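Local coordinates for iron-regulated outer membrane protein (Neisseria meningitidis, PDB 4B7O) that carries iron across the outer membrane as a TonB-dependent transporter, probably by taking up ferric siderophores, at residues N101-F106 with G135-D140; Y218-E223 with D247-L252; E272-G277 with Y303-Q308; K336-D341 with P354-I359. All blocks are in the same frame, centred on the assembly; numbering follows the deposited sequence.

Contact 1 lies in the plug domain, about 9 Å from the centre of the folded chain, while contacts 2, 3 and 4 follow it in sequence on neighbouring antiparallel strands of the surrounding barrel. Strands 246-259 and 264-276 pair side by side, joining contact 2 to contact 3 with centres about 10 Å apart. Strands 303-320 and 323-339 do the same for contacts 3 and 4, also about 10 Å between centres. Contact 1 touches contact 2 through Asn101 and contact 3 through Phe137 and Asp140, but its nearest atoms stay about 7 Å from contact 4. Together they trace a patch of barrel wall and the plug loops seated against it.

Contact 1 of 4, residues N101-F106 with G135-D140; sequences NGTSQF and GRFIVD
Thr103 meets Gly135 and Phe137 with two different parts of itself. Its methyl CG2 lies 3.8 Å from Phe137 CA and approaches the Phe137 ring obliquely. A first torsion of 45° sets OG1 between the backbone N and the carbonyl carbon and CG2 beside the N, which turns the methyl to this phenylalanine and leaves the hydroxyl to bond Glu283. The carbonyl of Thr103 accepts a hydrogen bond from Gly135 N at 2.6 Å, fairly straight at 161° and in the carbonyl plane.

Gly135 is hemmed in from a second direction. Its CA comes 3.2 Å from Gln105 O in a CH...O contact, and the Phe106 ring stands obliquely beside it, with CE1 of that ring 3.9 Å from Gly135 N. The CB of Phe106 points away from the 135-140 segment, yet the ring reaches back.

Both segments lie in loops of the plug, the domain that sits within the barrel of TonB-dependent receptors. Segment 101-106, with a short 3-10 turn at Thr103 and Ser104, runs between strands 95-97 and 107-109; the loop holding 135-140 follows strand 118-121 and leads to strand 144-150. A water joins them, hydrogen-bonded to Gln105 O at 2.9 Å and to Arg136 O at 2.8 Å; Arg136 O is also met by Gln114 NE2.

Further along, the extended side chain of Gln105 crosses that of Ile138 at about a right angle, OE1 lying 4.0 Å from the Ile138 CD1 methyl. Gln105 NE2 bonds Gly100 O, while Met85 and Phe97 pack against Ile138.

Contact 2 of 4, residues Y218-E223 with D247-L252; sequences YNRNDE and DKRSYL
Arg220 and Asp247 form one of two salt bridges across this strand pair. Arg220 NE bonds the syn lone pair of Asp247 OD1 at 2.8 Å, the oxygen tilted 25° from the guanidinium plane. The side chains cross at about a right angle, guanidinium and carboxylate planes being 79° apart. Arg249 runs alongside Arg220, pointing the same way, its NE 3.7 Å from Arg220 NE; the carboxylate of Asp247, which reaches toward both, probably offsets their like charges, although its OD2 is doubtfully placed and so are its bonds to Arg249. Tyr218 flanks Arg249, with OH 4.0 Å from Arg249 CG.

On the opposite face, that of Asn221 and Ser250, Lys248 NZ forms a salt bridge with Glu223 OE1 at 2.8 Å, meeting it from above the carboxylate plane. The lysine reaches it because its chain is extended beyond CG.

Further out, Tyr201 bonds Arg220 NH1 and Lys224 pairs with Asp222. Asn101 of the plug bonds both Lys248 and Glu223, and Asp140 bonds Ser250 OG. Beneath all this run paired backbone bonds, among them Asn221 N to Lys248 O at 2.8 Å and its return. Arg220, Asp222, Asp247 and Arg249 thus form a salt-bridge network on one face of two antiparallel barrel strands, and the other face meets the plug, which in TonB-dependent transporters sits inside the barrel.

Contact 3 of 4, residues E272-G277 with Y303-Q308; sequences EDQHRG and YRETTQ. Unlike the reference sequence in segment 272-277: Glu272 (reference Lys).
Strand 272-276 runs antiparallel to strand 303-308, their axes 4.6 Å apart at 163°, with paired backbone bonds at Asp273 and Gln308, at His275 and Thr306 (His275 N to Thr306 O, 2.7 Å), and at Gly277 and Arg304.

Gln274 spans the non-hydrogen-bonded pair with Thr307. Its CG anti to the backbone N (chi1 178°) and its extended chain carry NE2 to within 2.7 Å of Thr307 OG1. The N-H points almost straight at the oxygen, 176°, and the hydroxyl lies in the amide plane, a geometry that should hold the amide's rotation.

On the same face Arg276 lies beside both Tyr303 and Glu305, all pointing the same way. The strand pairing itself sets Arg276 CB 3.3 Å from Tyr303 OH and 3.5 Å from Glu305 CG. With CG between the backbone N and the carbonyl carbon, bends at chi2 and chi3 bring the guanidinium round so that one face lies over Glu305 OE2, 3.8 Å from NE: a long salt bridge of charges alone, with no N-H pointed at it. Tyr303 OH donates to the same oxygen, at the edge of the phenol ring and in its plane; the modelled 2.5 Å is too short to be trusted exactly.

On the other face the His275 ring meets the ring of Phe137 of the plug, and Asp273 OD2 takes a weak hydrogen bond from Asp140 N. Arg304 forms a salt bridge with Glu283 of the loop between the two strands. The chain turns a corner at Gly277 and leaves the strand; the two strands are consecutive antiparallel neighbours of the beta-barrel wall, the face with Asp273 and His275 meeting the plug.

Contact 4 of 4, residues K336-D341 with P354-I359; sequences KRYSAD and PNHTRI
A first torsion of 162° turns the Tyr338 ring away from its own N and alongside its carbonyl carbon, while His356 has CG anti to the carbonyl carbon (chi1 -69°), and the two rings swing together over a non-hydrogen-bonded pair. Tyr338 CD1 stands over one face of the imidazole, toward its rim, 3.4 Å from His356 NE2. The planes are 52° apart and the centroids 4.9 Å, an oblique pairing. Pro354 adds its CB, 3.8 Å from Tyr338 CE1, and Gln392 bonds His356 ND1. Lys336 and Arg358 lie side by side on this face, touching by CG to CG at 3.8 Å while their charged ends stay apart.

Between the strands, Arg337 N bonds Thr357 O at 2.8 Å and Ser339 N bonds Asn355 O at 2.9 Å, each matched by a return bond.

On the other face the side chains of Arg337 and Asn355 cross obliquely, guanidinium and amide planes far from parallel. Both turn to Asp342 OD2, in the loop joining these barrel strands, and Ser339 OG bonds Asp342 OD1. These bonds link the loop to both strand ends, and so many donors would probably keep the carboxylate ionised.

Contact 1 of 4, residues N101-F106 with G135-D140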
# COMPACT_ATOMS: atom_id res chain seq x y z
N ASN A 101 5.58 -11.98 -7.73
CA ASN A 101 5.04 -12.41 -6.45
C ASN A 101 5.72 -11.60 -5.38
O ASN A 101 6.82 -11.04 -5.61
CB ASN A 101 5.29 -13.88 -6.27
CG ASN A 101 4.41 -14.53 -5.18
OD1 ASN A 101 3.77 -13.86 -4.34
ND2 ASN A 101 4.41 -15.86 -5.19
N GLY A 102 5.05 -11.52 -4.23
CA GLY A 102 5.59 -10.78 -3.08
C GLY A 102 5.97 -9.35 -3.44
O GLY A 102 5.21 -8.64 -4.12
N THR A 103 7.17 -8.95 -3.03
CA THR A 103 7.65 -7.60 -3.15
C THR A 103 8.24 -7.33 -4.53
O THR A 103 8.78 -6.24 -4.80
CB THR A 103 8.60 -7.24 -2.00
OG1 THR A 103 9.53 -8.33 -1.79
CG2 THR A 103 7.78 -7.08 -0.77
N SER A 104 8.12 -8.33 -5.40
CA SER A 104 8.19 -8.10 -6.85
C SER A 104 7.22 -7.01 -7.30
O SER A 104 7.52 -6.34 -8.29
CB SER A 104 7.83 -9.37 -7.65
OG SER A 104 8.95 -10.25 -7.73
N GLN A 105 6.09 -6.87 -6.59
CA GLN A 105 4.95 -5.97 -6.96
C GLN A 105 5.10 -4.52 -6.51
O GLN A 105 5.48 -4.23 -5.36
CB GLN A 105 3.63 -6.47 -6.35
CG GLN A 105 3.19 -7.78 -6.90
CD GLN A 105 2.01 -8.36 -6.16
OE1 GLN A 105 1.27 -7.66 -5.49
NE2 GLN A 105 1.83 -9.65 -6.28
N PHE A 106 4.76 -3.63 -7.43
CA PHE A 106 4.68 -2.21 -7.18
C PHE A 106 3.24 -1.83 -7.28
O PHE A 106 2.52 -2.27 -8.19
CB PHE A 106 5.39 -1.41 -8.28
CG PHE A 106 6.84 -1.71 -8.40
CD1 PHE A 106 7.75 -1.04 -7.60
CD2 PHE A 106 7.30 -2.66 -9.32
CE1 PHE A 106 9.11 -1.27 -7.71
CE2 PHE A 106 8.65 -2.92 -9.43
CZ PHE A 106 9.56 -2.22 -8.62
N GLY A 135 9.10 -3.65 -4.61
CA GLY A 135 8.02 -2.80 -4.12
C GLY A 135 8.04 -2.83 -2.59
O GLY A 135 8.62 -3.73 -1.99
N ARG A 136 7.38 -1.87 -1.96
CA ARG A 136 7.29 -1.89 -0.53
C ARG A 136 6.34 -3.04 -0.08
O ARG A 136 5.44 -3.44 -0.82
CB ARG A 136 6.84 -0.53 -0.04
CG ARG A 136 7.92 0.54 -0.29
CD ARG A 136 7.35 1.91 0.07
NE ARG A 136 8.34 2.94 0.37
CZ ARG A 136 9.06 3.60 -0.53
NH1 ARG A 136 8.95 3.36 -1.85
NH2 ARG A 136 9.91 4.54 -0.11
N PHE A 137 6.57 -3.60 1.09
CA PHE A 137 5.84 -4.79 1.57
C PHE A 137 4.32 -4.56 1.56
O PHE A 137 3.83 -3.58 2.15
CB PHE A 137 6.29 -5.14 3.01
CG PHE A 137 5.93 -6.54 3.43
CD1 PHE A 137 4.63 -6.85 3.93
CD2 PHE A 137 6.87 -7.58 3.31
CE1 PHE A 137 4.29 -8.17 4.28
CE2 PHE A 137 6.53 -8.88 3.66
CZ PHE A 137 5.25 -9.18 4.15
N ILE A 138 3.57 -5.48 0.93
CA ILE A 138 2.13 -5.39 0.93
C ILE A 138 1.50 -6.46 1.80
O ILE A 138 1.73 -7.64 1.58
CB ILE A 138 1.54 -5.54 -0.47
CG1 ILE A 138 2.07 -4.44 -1.39
CG2 ILE A 138 0.04 -5.41 -0.33
CD1 ILE A 138 1.78 -4.61 -2.88
N VAL A 139 0.65 -6.07 2.73
CA VAL A 139 0.10 -6.99 3.77
C VAL A 139 -0.76 -8.14 3.22
O VAL A 139 -1.31 -8.06 2.13
CB VAL A 139 -0.74 -6.22 4.80
CG1 VAL A 139 -2.07 -5.81 4.17
CG2 VAL A 139 -0.97 -7.05 6.05
N ASP A 140 -0.87 -9.21 3.98
CA ASP A 140 -1.50 -10.39 3.47
C ASP A 140 -2.97 -10.34 3.94
O ASP A 140 -3.25 -10.24 5.12
CB ASP A 140 -0.73 -11.59 4.02
CG ASP A 140 -1.51 -12.89 3.92
OD1 ASP A 140 -2.31 -13.03 2.97
OD2 ASP A 140 -1.36 -13.75 4.82
O HOH W 1 5.23 -5.47 -2.76

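Contact 2 of 4, residues Y218-E223 with D247-L252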
# COMPACT_ATOMS: atom_id res chain seq x y z
N TYR A 218 -3.19 -18.13 12.36
CA TYR A 218 -2.05 -18.56 11.62
C TYR A 218 -2.44 -18.83 10.16
O TYR A 218 -3.48 -19.45 9.91
CB TYR A 218 -1.51 -19.85 12.25
CG TYR A 218 -0.36 -20.41 11.45
CD1 TYR A 218 0.90 -19.77 11.46
CD2 TYR A 218 -0.53 -21.53 10.65
CE1 TYR A 218 1.96 -20.26 10.71
CE2 TYR A 218 0.54 -22.03 9.90
CZ TYR A 218 1.78 -21.38 9.94
OH TYR A 218 2.82 -21.88 9.19
N ASN A 219 -1.60 -18.46 9.22
CA ASN A 219 -1.91 -18.71 7.82
C ASN A 219 -0.66 -18.97 7.00
O ASN A 219 0.36 -18.27 7.12
CB ASN A 219 -2.69 -17.54 7.20
CG ASN A 219 -3.67 -18.01 6.13
OD1 ASN A 219 -3.35 -18.06 4.91
ND2 ASN A 219 -4.89 -18.38 6.58
N ARG A 220 -0.71 -19.98 6.16
CA ARG A 220 0.43 -20.17 5.32
C ARG A 220 0.01 -20.32 3.90
O ARG A 220 -1.01 -20.88 3.61
CB ARG A 220 1.28 -21.31 5.81
CG ARG A 220 2.09 -21.94 4.70
CD ARG A 220 2.96 -23.03 5.26
NE ARG A 220 4.16 -23.30 4.46
CZ ARG A 220 4.50 -24.53 4.05
NH1 ARG A 220 3.72 -25.57 4.35
NH2 ARG A 220 5.62 -24.73 3.34
N ASN A 221 0.79 -19.76 3.00
CA ASN A 221 0.50 -19.91 1.60
C ASN A 221 1.77 -20.24 0.85
O ASN A 221 2.69 -19.41 0.75
CB ASN A 221 -0.18 -18.68 1.03
CG ASN A 221 -0.37 -18.77 -0.49
OD1 ASN A 221 -0.47 -19.86 -1.09
ND2 ASN A 221 -0.40 -17.61 -1.12
N ASP A 222 1.85 -21.46 0.35
CA ASP A 222 3.09 -21.88 -0.24
C ASP A 222 3.03 -21.85 -1.74
O ASP A 222 2.36 -22.64 -2.37
CB ASP A 222 3.45 -23.27 0.26
CG ASP A 222 4.82 -23.71 -0.23
OD1 ASP A 222 5.58 -22.83 -0.71
OD2 ASP A 222 5.12 -24.92 -0.13
N GLU A 223 3.68 -20.90 -2.38
CA GLU A 223 3.41 -20.87 -3.83
C GLU A 223 4.63 -21.22 -4.65
O GLU A 223 5.69 -20.70 -4.41
CB GLU A 223 2.87 -19.51 -4.26
CG GLU A 223 1.54 -19.09 -3.65
CD GLU A 223 1.21 -17.64 -3.97
OE1 GLU A 223 2.13 -16.79 -3.80
OE2 GLU A 223 0.05 -17.34 -4.39
N ASP A 247 7.18 -18.86 0.02
CA ASP A 247 6.48 -19.44 1.12
C ASP A 247 6.12 -18.35 2.12
O ASP A 247 6.96 -17.92 2.90
CB ASP A 247 7.30 -20.51 1.82
CG ASP A 247 6.47 -21.25 2.86
OD1 ASP A 247 5.25 -21.38 2.69
OD2 ASP A 247 6.98 -21.69 3.86
N LYS A 248 4.86 -17.92 2.10
CA LYS A 248 4.35 -16.81 2.92
C LYS A 248 3.72 -17.31 4.19
O LYS A 248 2.86 -18.19 4.17
CB LYS A 248 3.29 -16.07 2.14
CG LYS A 248 3.84 -15.46 0.86
CD LYS A 248 2.68 -15.08 -0.03
CE LYS A 248 3.14 -14.29 -1.21
NZ LYS A 248 2.11 -14.38 -2.28
N ARG A 249 4.15 -16.79 5.31
CA ARG A 249 3.53 -17.12 6.58
C ARG A 249 3.09 -15.88 7.31
O ARG A 249 3.82 -14.89 7.36
CB ARG A 249 4.50 -17.89 7.44
CG ARG A 249 4.70 -19.25 6.83
CD ARG A 249 5.90 -19.95 7.38
NE ARG A 249 6.31 -20.99 6.46
CZ ARG A 249 7.30 -21.81 6.74
NH1 ARG A 249 7.92 -21.69 7.91
NH2 ARG A 249 7.67 -22.73 5.88
N SER A 250 1.91 -15.92 7.88
CA SER A 250 1.50 -14.83 8.71
C SER A 250 0.80 -15.37 9.91
O SER A 250 0.15 -16.41 9.84
CB SER A 250 0.61 -13.88 7.92
OG SER A 250 -0.54 -14.55 7.46
N TYR A 251 0.98 -14.70 11.04
CA TYR A 251 0.12 -14.96 12.17
C TYR A 251 -0.26 -13.66 12.88
O TYR A 251 0.36 -12.62 12.69
CB TYR A 251 0.74 -16.01 13.08
CG TYR A 251 1.81 -15.50 13.94
CD1 TYR A 251 1.51 -14.91 15.17
CD2 TYR A 251 3.14 -15.64 13.58
CE1 TYR A 251 2.49 -14.42 15.99
CE2 TYR A 251 4.13 -15.18 14.40
CZ TYR A 251 3.79 -14.57 15.60
OH TYR A 251 4.78 -14.06 16.43
N LEU A 252 -1.33 -13.71 13.64
CA LEU A 252 -1.81 -12.55 14.35
C LEU A 252 -2.24 -12.99 15.72
O LEU A 252 -3.04 -13.95 15.84
CB LEU A 252 -3.00 -11.95 13.61
CG LEU A 252 -3.76 -10.80 14.26
CD1 LEU A 252 -2.92 -9.56 14.56
CD2 LEU A 252 -4.92 -10.43 13.34

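Contact 3 of 4, residues E272-G277 with Y303-Q308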
# COMPACT_ATOMS: atom_id res chain seq x y z
N GLU A 272 2.89 -10.89 12.52
CA GLU A 272 4.00 -11.09 11.59
C GLU A 272 3.56 -11.58 10.25
O GLU A 272 2.67 -12.43 10.16
CB GLU A 272 4.95 -12.16 12.09
CG GLU A 272 5.59 -11.79 13.41
CD GLU A 272 7.08 -12.10 13.47
OE1 GLU A 272 7.57 -13.11 12.85
OE2 GLU A 272 7.73 -11.31 14.20
N ASP A 273 4.22 -11.09 9.21
CA ASP A 273 3.92 -11.45 7.84
C ASP A 273 5.28 -11.72 7.21
O ASP A 273 6.13 -10.84 7.18
CB ASP A 273 3.24 -10.27 7.16
CG ASP A 273 2.53 -10.65 5.88
OD1 ASP A 273 2.94 -11.58 5.15
OD2 ASP A 273 1.52 -9.99 5.57
N GLN A 274 5.50 -12.92 6.72
CA GLN A 274 6.83 -13.28 6.30
C GLN A 274 6.87 -13.99 4.96
O GLN A 274 6.07 -14.88 4.73
CB GLN A 274 7.48 -14.15 7.35
CG GLN A 274 8.86 -14.59 6.94
CD GLN A 274 9.61 -15.21 8.11
OE1 GLN A 274 9.46 -16.38 8.39
NE2 GLN A 274 10.39 -14.42 8.78
N HIS A 275 7.73 -13.53 4.07
CA HIS A 275 7.94 -14.21 2.79
C HIS A 275 9.28 -14.87 2.80
O HIS A 275 10.27 -14.24 3.16
CB HIS A 275 7.99 -13.21 1.65
CG HIS A 275 6.74 -12.43 1.47
ND1 HIS A 275 6.58 -11.58 0.47
CD2 HIS A 275 5.57 -12.39 2.23
CE1 HIS A 275 5.38 -11.02 0.54
NE2 HIS A 275 4.76 -11.51 1.63
N ARG A 276 9.34 -16.13 2.36
CA ARG A 276 10.63 -16.80 2.25
C ARG A 276 10.76 -17.58 0.95
O ARG A 276 9.82 -18.20 0.48
CB ARG A 276 10.92 -17.63 3.49
CG ARG A 276 9.87 -18.64 3.83
CD ARG A 276 9.42 -18.54 5.27
NE ARG A 276 10.11 -19.55 6.05
CZ ARG A 276 10.05 -19.64 7.37
NH1 ARG A 276 9.29 -18.81 8.07
NH2 ARG A 276 10.74 -20.58 7.99
N GLY A 277 11.93 -17.52 0.35
CA GLY A 277 12.21 -18.31 -0.83
C GLY A 277 13.49 -17.91 -1.51
O GLY A 277 14.26 -17.12 -0.98
N TYR A 303 18.74 -17.82 -0.53
CA TYR A 303 17.50 -17.91 0.19
C TYR A 303 17.28 -16.58 0.93
O TYR A 303 18.21 -16.07 1.54
CB TYR A 303 17.61 -19.07 1.18
CG TYR A 303 16.47 -19.14 2.16
CD1 TYR A 303 15.20 -19.63 1.77
CD2 TYR A 303 16.64 -18.73 3.46
CE1 TYR A 303 14.14 -19.71 2.69
CE2 TYR A 303 15.59 -18.79 4.38
CZ TYR A 303 14.36 -19.28 3.99
OH TYR A 303 13.34 -19.31 4.92
N ARG A 304 16.07 -16.03 0.87
CA ARG A 304 15.80 -14.75 1.48
C ARG A 304 14.60 -14.84 2.41
O ARG A 304 13.71 -15.62 2.15
CB ARG A 304 15.52 -13.71 0.40
CG ARG A 304 15.26 -12.30 0.96
CD ARG A 304 15.23 -11.29 -0.15
NE ARG A 304 16.44 -11.40 -0.96
CZ ARG A 304 16.52 -11.11 -2.25
NH1 ARG A 304 15.46 -10.64 -2.90
NH2 ARG A 304 17.65 -11.31 -2.90
N GLU A 305 14.57 -14.05 3.48
CA GLU A 305 13.34 -13.91 4.25
C GLU A 305 13.04 -12.46 4.50
O GLU A 305 13.85 -11.75 5.12
CB GLU A 305 13.41 -14.63 5.58
CG GLU A 305 13.44 -16.15 5.50
CD GLU A 305 13.62 -16.79 6.88
OE1 GLU A 305 13.89 -16.03 7.83
OE2 GLU A 305 13.49 -18.03 7.02
N THR A 306 11.87 -12.02 4.04
CA THR A 306 11.39 -10.67 4.23
C THR A 306 10.16 -10.66 5.16
O THR A 306 9.16 -11.36 4.94
CB THR A 306 11.09 -10.00 2.89
OG1 THR A 306 12.20 -10.22 2.03
CG2 THR A 306 10.93 -8.47 3.09
N THR A 307 10.25 -9.87 6.21
CA THR A 307 9.28 -9.91 7.29
C THR A 307 8.80 -8.52 7.65
O THR A 307 9.58 -7.59 7.72
CB THR A 307 9.93 -10.54 8.53
OG1 THR A 307 10.55 -11.77 8.14
CG2 THR A 307 8.88 -10.79 9.60
N GLN A 308 7.50 -8.38 7.87
CA GLN A 308 6.93 -7.18 8.44
C GLN A 308 6.28 -7.62 9.73
O GLN A 308 5.49 -8.58 9.75
CB GLN A 308 5.88 -6.58 7.50
CG GLN A 308 5.38 -5.21 7.94
CD GLN A 308 4.52 -4.52 6.88
OE1 GLN A 308 5.01 -3.70 6.12
NE2 GLN A 308 3.24 -4.89 6.81

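Contact 4 of 4, residues K336-D341 with P354-I359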
# COMPACT_ATOMS: atom_id res chain seq x y z
N LYS A 336 12.24 -6.48 8.26
CA LYS A 336 13.52 -7.24 8.27
C LYS A 336 13.77 -7.93 6.95
O LYS A 336 12.86 -8.54 6.38
CB LYS A 336 13.55 -8.35 9.32
CG LYS A 336 13.24 -7.89 10.74
CD LYS A 336 13.23 -9.05 11.75
CE LYS A 336 12.33 -8.78 12.96
NZ LYS A 336 12.42 -9.92 13.92
N ARG A 337 14.99 -7.82 6.45
CA ARG A 337 15.40 -8.61 5.32
C ARG A 337 16.56 -9.44 5.77
O ARG A 337 17.55 -8.94 6.32
CB ARG A 337 15.90 -7.75 4.15
CG ARG A 337 16.47 -8.55 2.99
CD ARG A 337 17.03 -7.58 2.00
NE ARG A 337 17.72 -8.15 0.83
CZ ARG A 337 18.94 -8.70 0.84
NH1 ARG A 337 19.67 -8.82 1.98
NH2 ARG A 337 19.42 -9.17 -0.30
N TYR A 338 16.46 -10.72 5.48
CA TYR A 338 17.52 -11.64 5.83
C TYR A 338 17.90 -12.35 4.56
O TYR A 338 17.07 -13.04 3.94
CB TYR A 338 17.03 -12.65 6.88
CG TYR A 338 17.94 -13.86 6.95
CD1 TYR A 338 19.20 -13.78 7.55
CD2 TYR A 338 17.54 -15.09 6.40
CE1 TYR A 338 20.05 -14.88 7.59
CE2 TYR A 338 18.38 -16.20 6.44
CZ TYR A 338 19.62 -16.09 7.05
OH TYR A 338 20.45 -17.18 7.11
N SER A 339 19.16 -12.17 4.17
CA SER A 339 19.73 -13.03 3.14
C SER A 339 20.61 -14.10 3.77
O SER A 339 21.34 -13.83 4.74
CB SER A 339 20.56 -12.22 2.20
OG SER A 339 20.80 -12.98 1.07
N ALA A 340 20.52 -15.32 3.23
CA ALA A 340 21.42 -16.42 3.58
C ALA A 340 22.84 -16.10 3.10
O ALA A 340 23.80 -16.33 3.84
CB ALA A 340 20.92 -17.74 2.98
N ASP A 341 22.98 -15.54 1.90
CA ASP A 341 24.28 -15.20 1.36
C ASP A 341 24.15 -14.06 0.38
O ASP A 341 23.60 -14.23 -0.72
CB ASP A 341 24.90 -16.40 0.62
CG ASP A 341 26.41 -16.21 0.30
OD1 ASP A 341 27.03 -15.16 0.64
OD2 ASP A 341 26.98 -17.15 -0.30
N PRO A 354 25.26 -14.80 5.88
CA PRO A 354 24.05 -14.11 6.33
C PRO A 354 24.18 -12.57 6.33
O PRO A 354 25.21 -12.04 6.76
CB PRO A 354 23.82 -14.67 7.75
CG PRO A 354 24.51 -15.99 7.79
CD PRO A 354 25.66 -15.89 6.80
N ASN A 355 23.14 -11.90 5.83
CA ASN A 355 23.04 -10.44 5.90
C ASN A 355 21.68 -10.02 6.45
O ASN A 355 20.69 -10.44 5.90
CB ASN A 355 23.26 -9.82 4.51
CG ASN A 355 23.49 -8.33 4.59
OD1 ASN A 355 23.79 -7.83 5.68
ND2 ASN A 355 23.37 -7.61 3.46
N HIS A 356 21.65 -9.24 7.53
CA HIS A 356 20.43 -8.83 8.21
C HIS A 356 20.30 -7.37 8.04
O HIS A 356 21.24 -6.62 8.29
CB HIS A 356 20.47 -9.11 9.71
CG HIS A 356 20.44 -10.56 10.05
ND1 HIS A 356 21.50 -11.40 9.81
CD2 HIS A 356 19.42 -11.36 10.60
CE1 HIS A 356 21.17 -12.65 10.20
NE2 HIS A 356 19.90 -12.64 10.66
N THR A 357 19.12 -6.94 7.58
CA THR A 357 18.81 -5.53 7.45
C THR A 357 17.47 -5.26 8.13
O THR A 357 16.48 -6.02 7.93
CB THR A 357 18.80 -5.07 5.99
OG1 THR A 357 19.76 -5.83 5.23
CG2 THR A 357 19.15 -3.56 5.89
N ARG A 358 17.44 -4.19 8.91
CA ARG A 358 16.29 -3.90 9.72
C ARG A 358 15.83 -2.46 9.57
O ARG A 358 16.65 -1.56 9.41
CB ARG A 358 16.62 -4.18 11.20
CG ARG A 358 15.60 -5.09 11.85
CD ARG A 358 16.14 -5.84 13.06
NE ARG A 358 16.35 -4.94 14.18
CZ ARG A 358 17.54 -4.76 14.76
NH1 ARG A 358 18.59 -5.43 14.32
NH2 ARG A 358 17.68 -3.91 15.79
N ILE A 359 14.51 -2.24 9.64
CA ILE A 359 13.96 -0.90 9.71
C ILE A 359 12.95 -0.88 10.82
O ILE A 359 12.11 -1.75 10.92
CB ILE A 359 13.21 -0.52 8.44
CG1 ILE A 359 14.05 -0.75 7.21
CG2 ILE A 359 12.86 0.96 8.50
CD1 ILE A 359 13.25 -0.49 5.96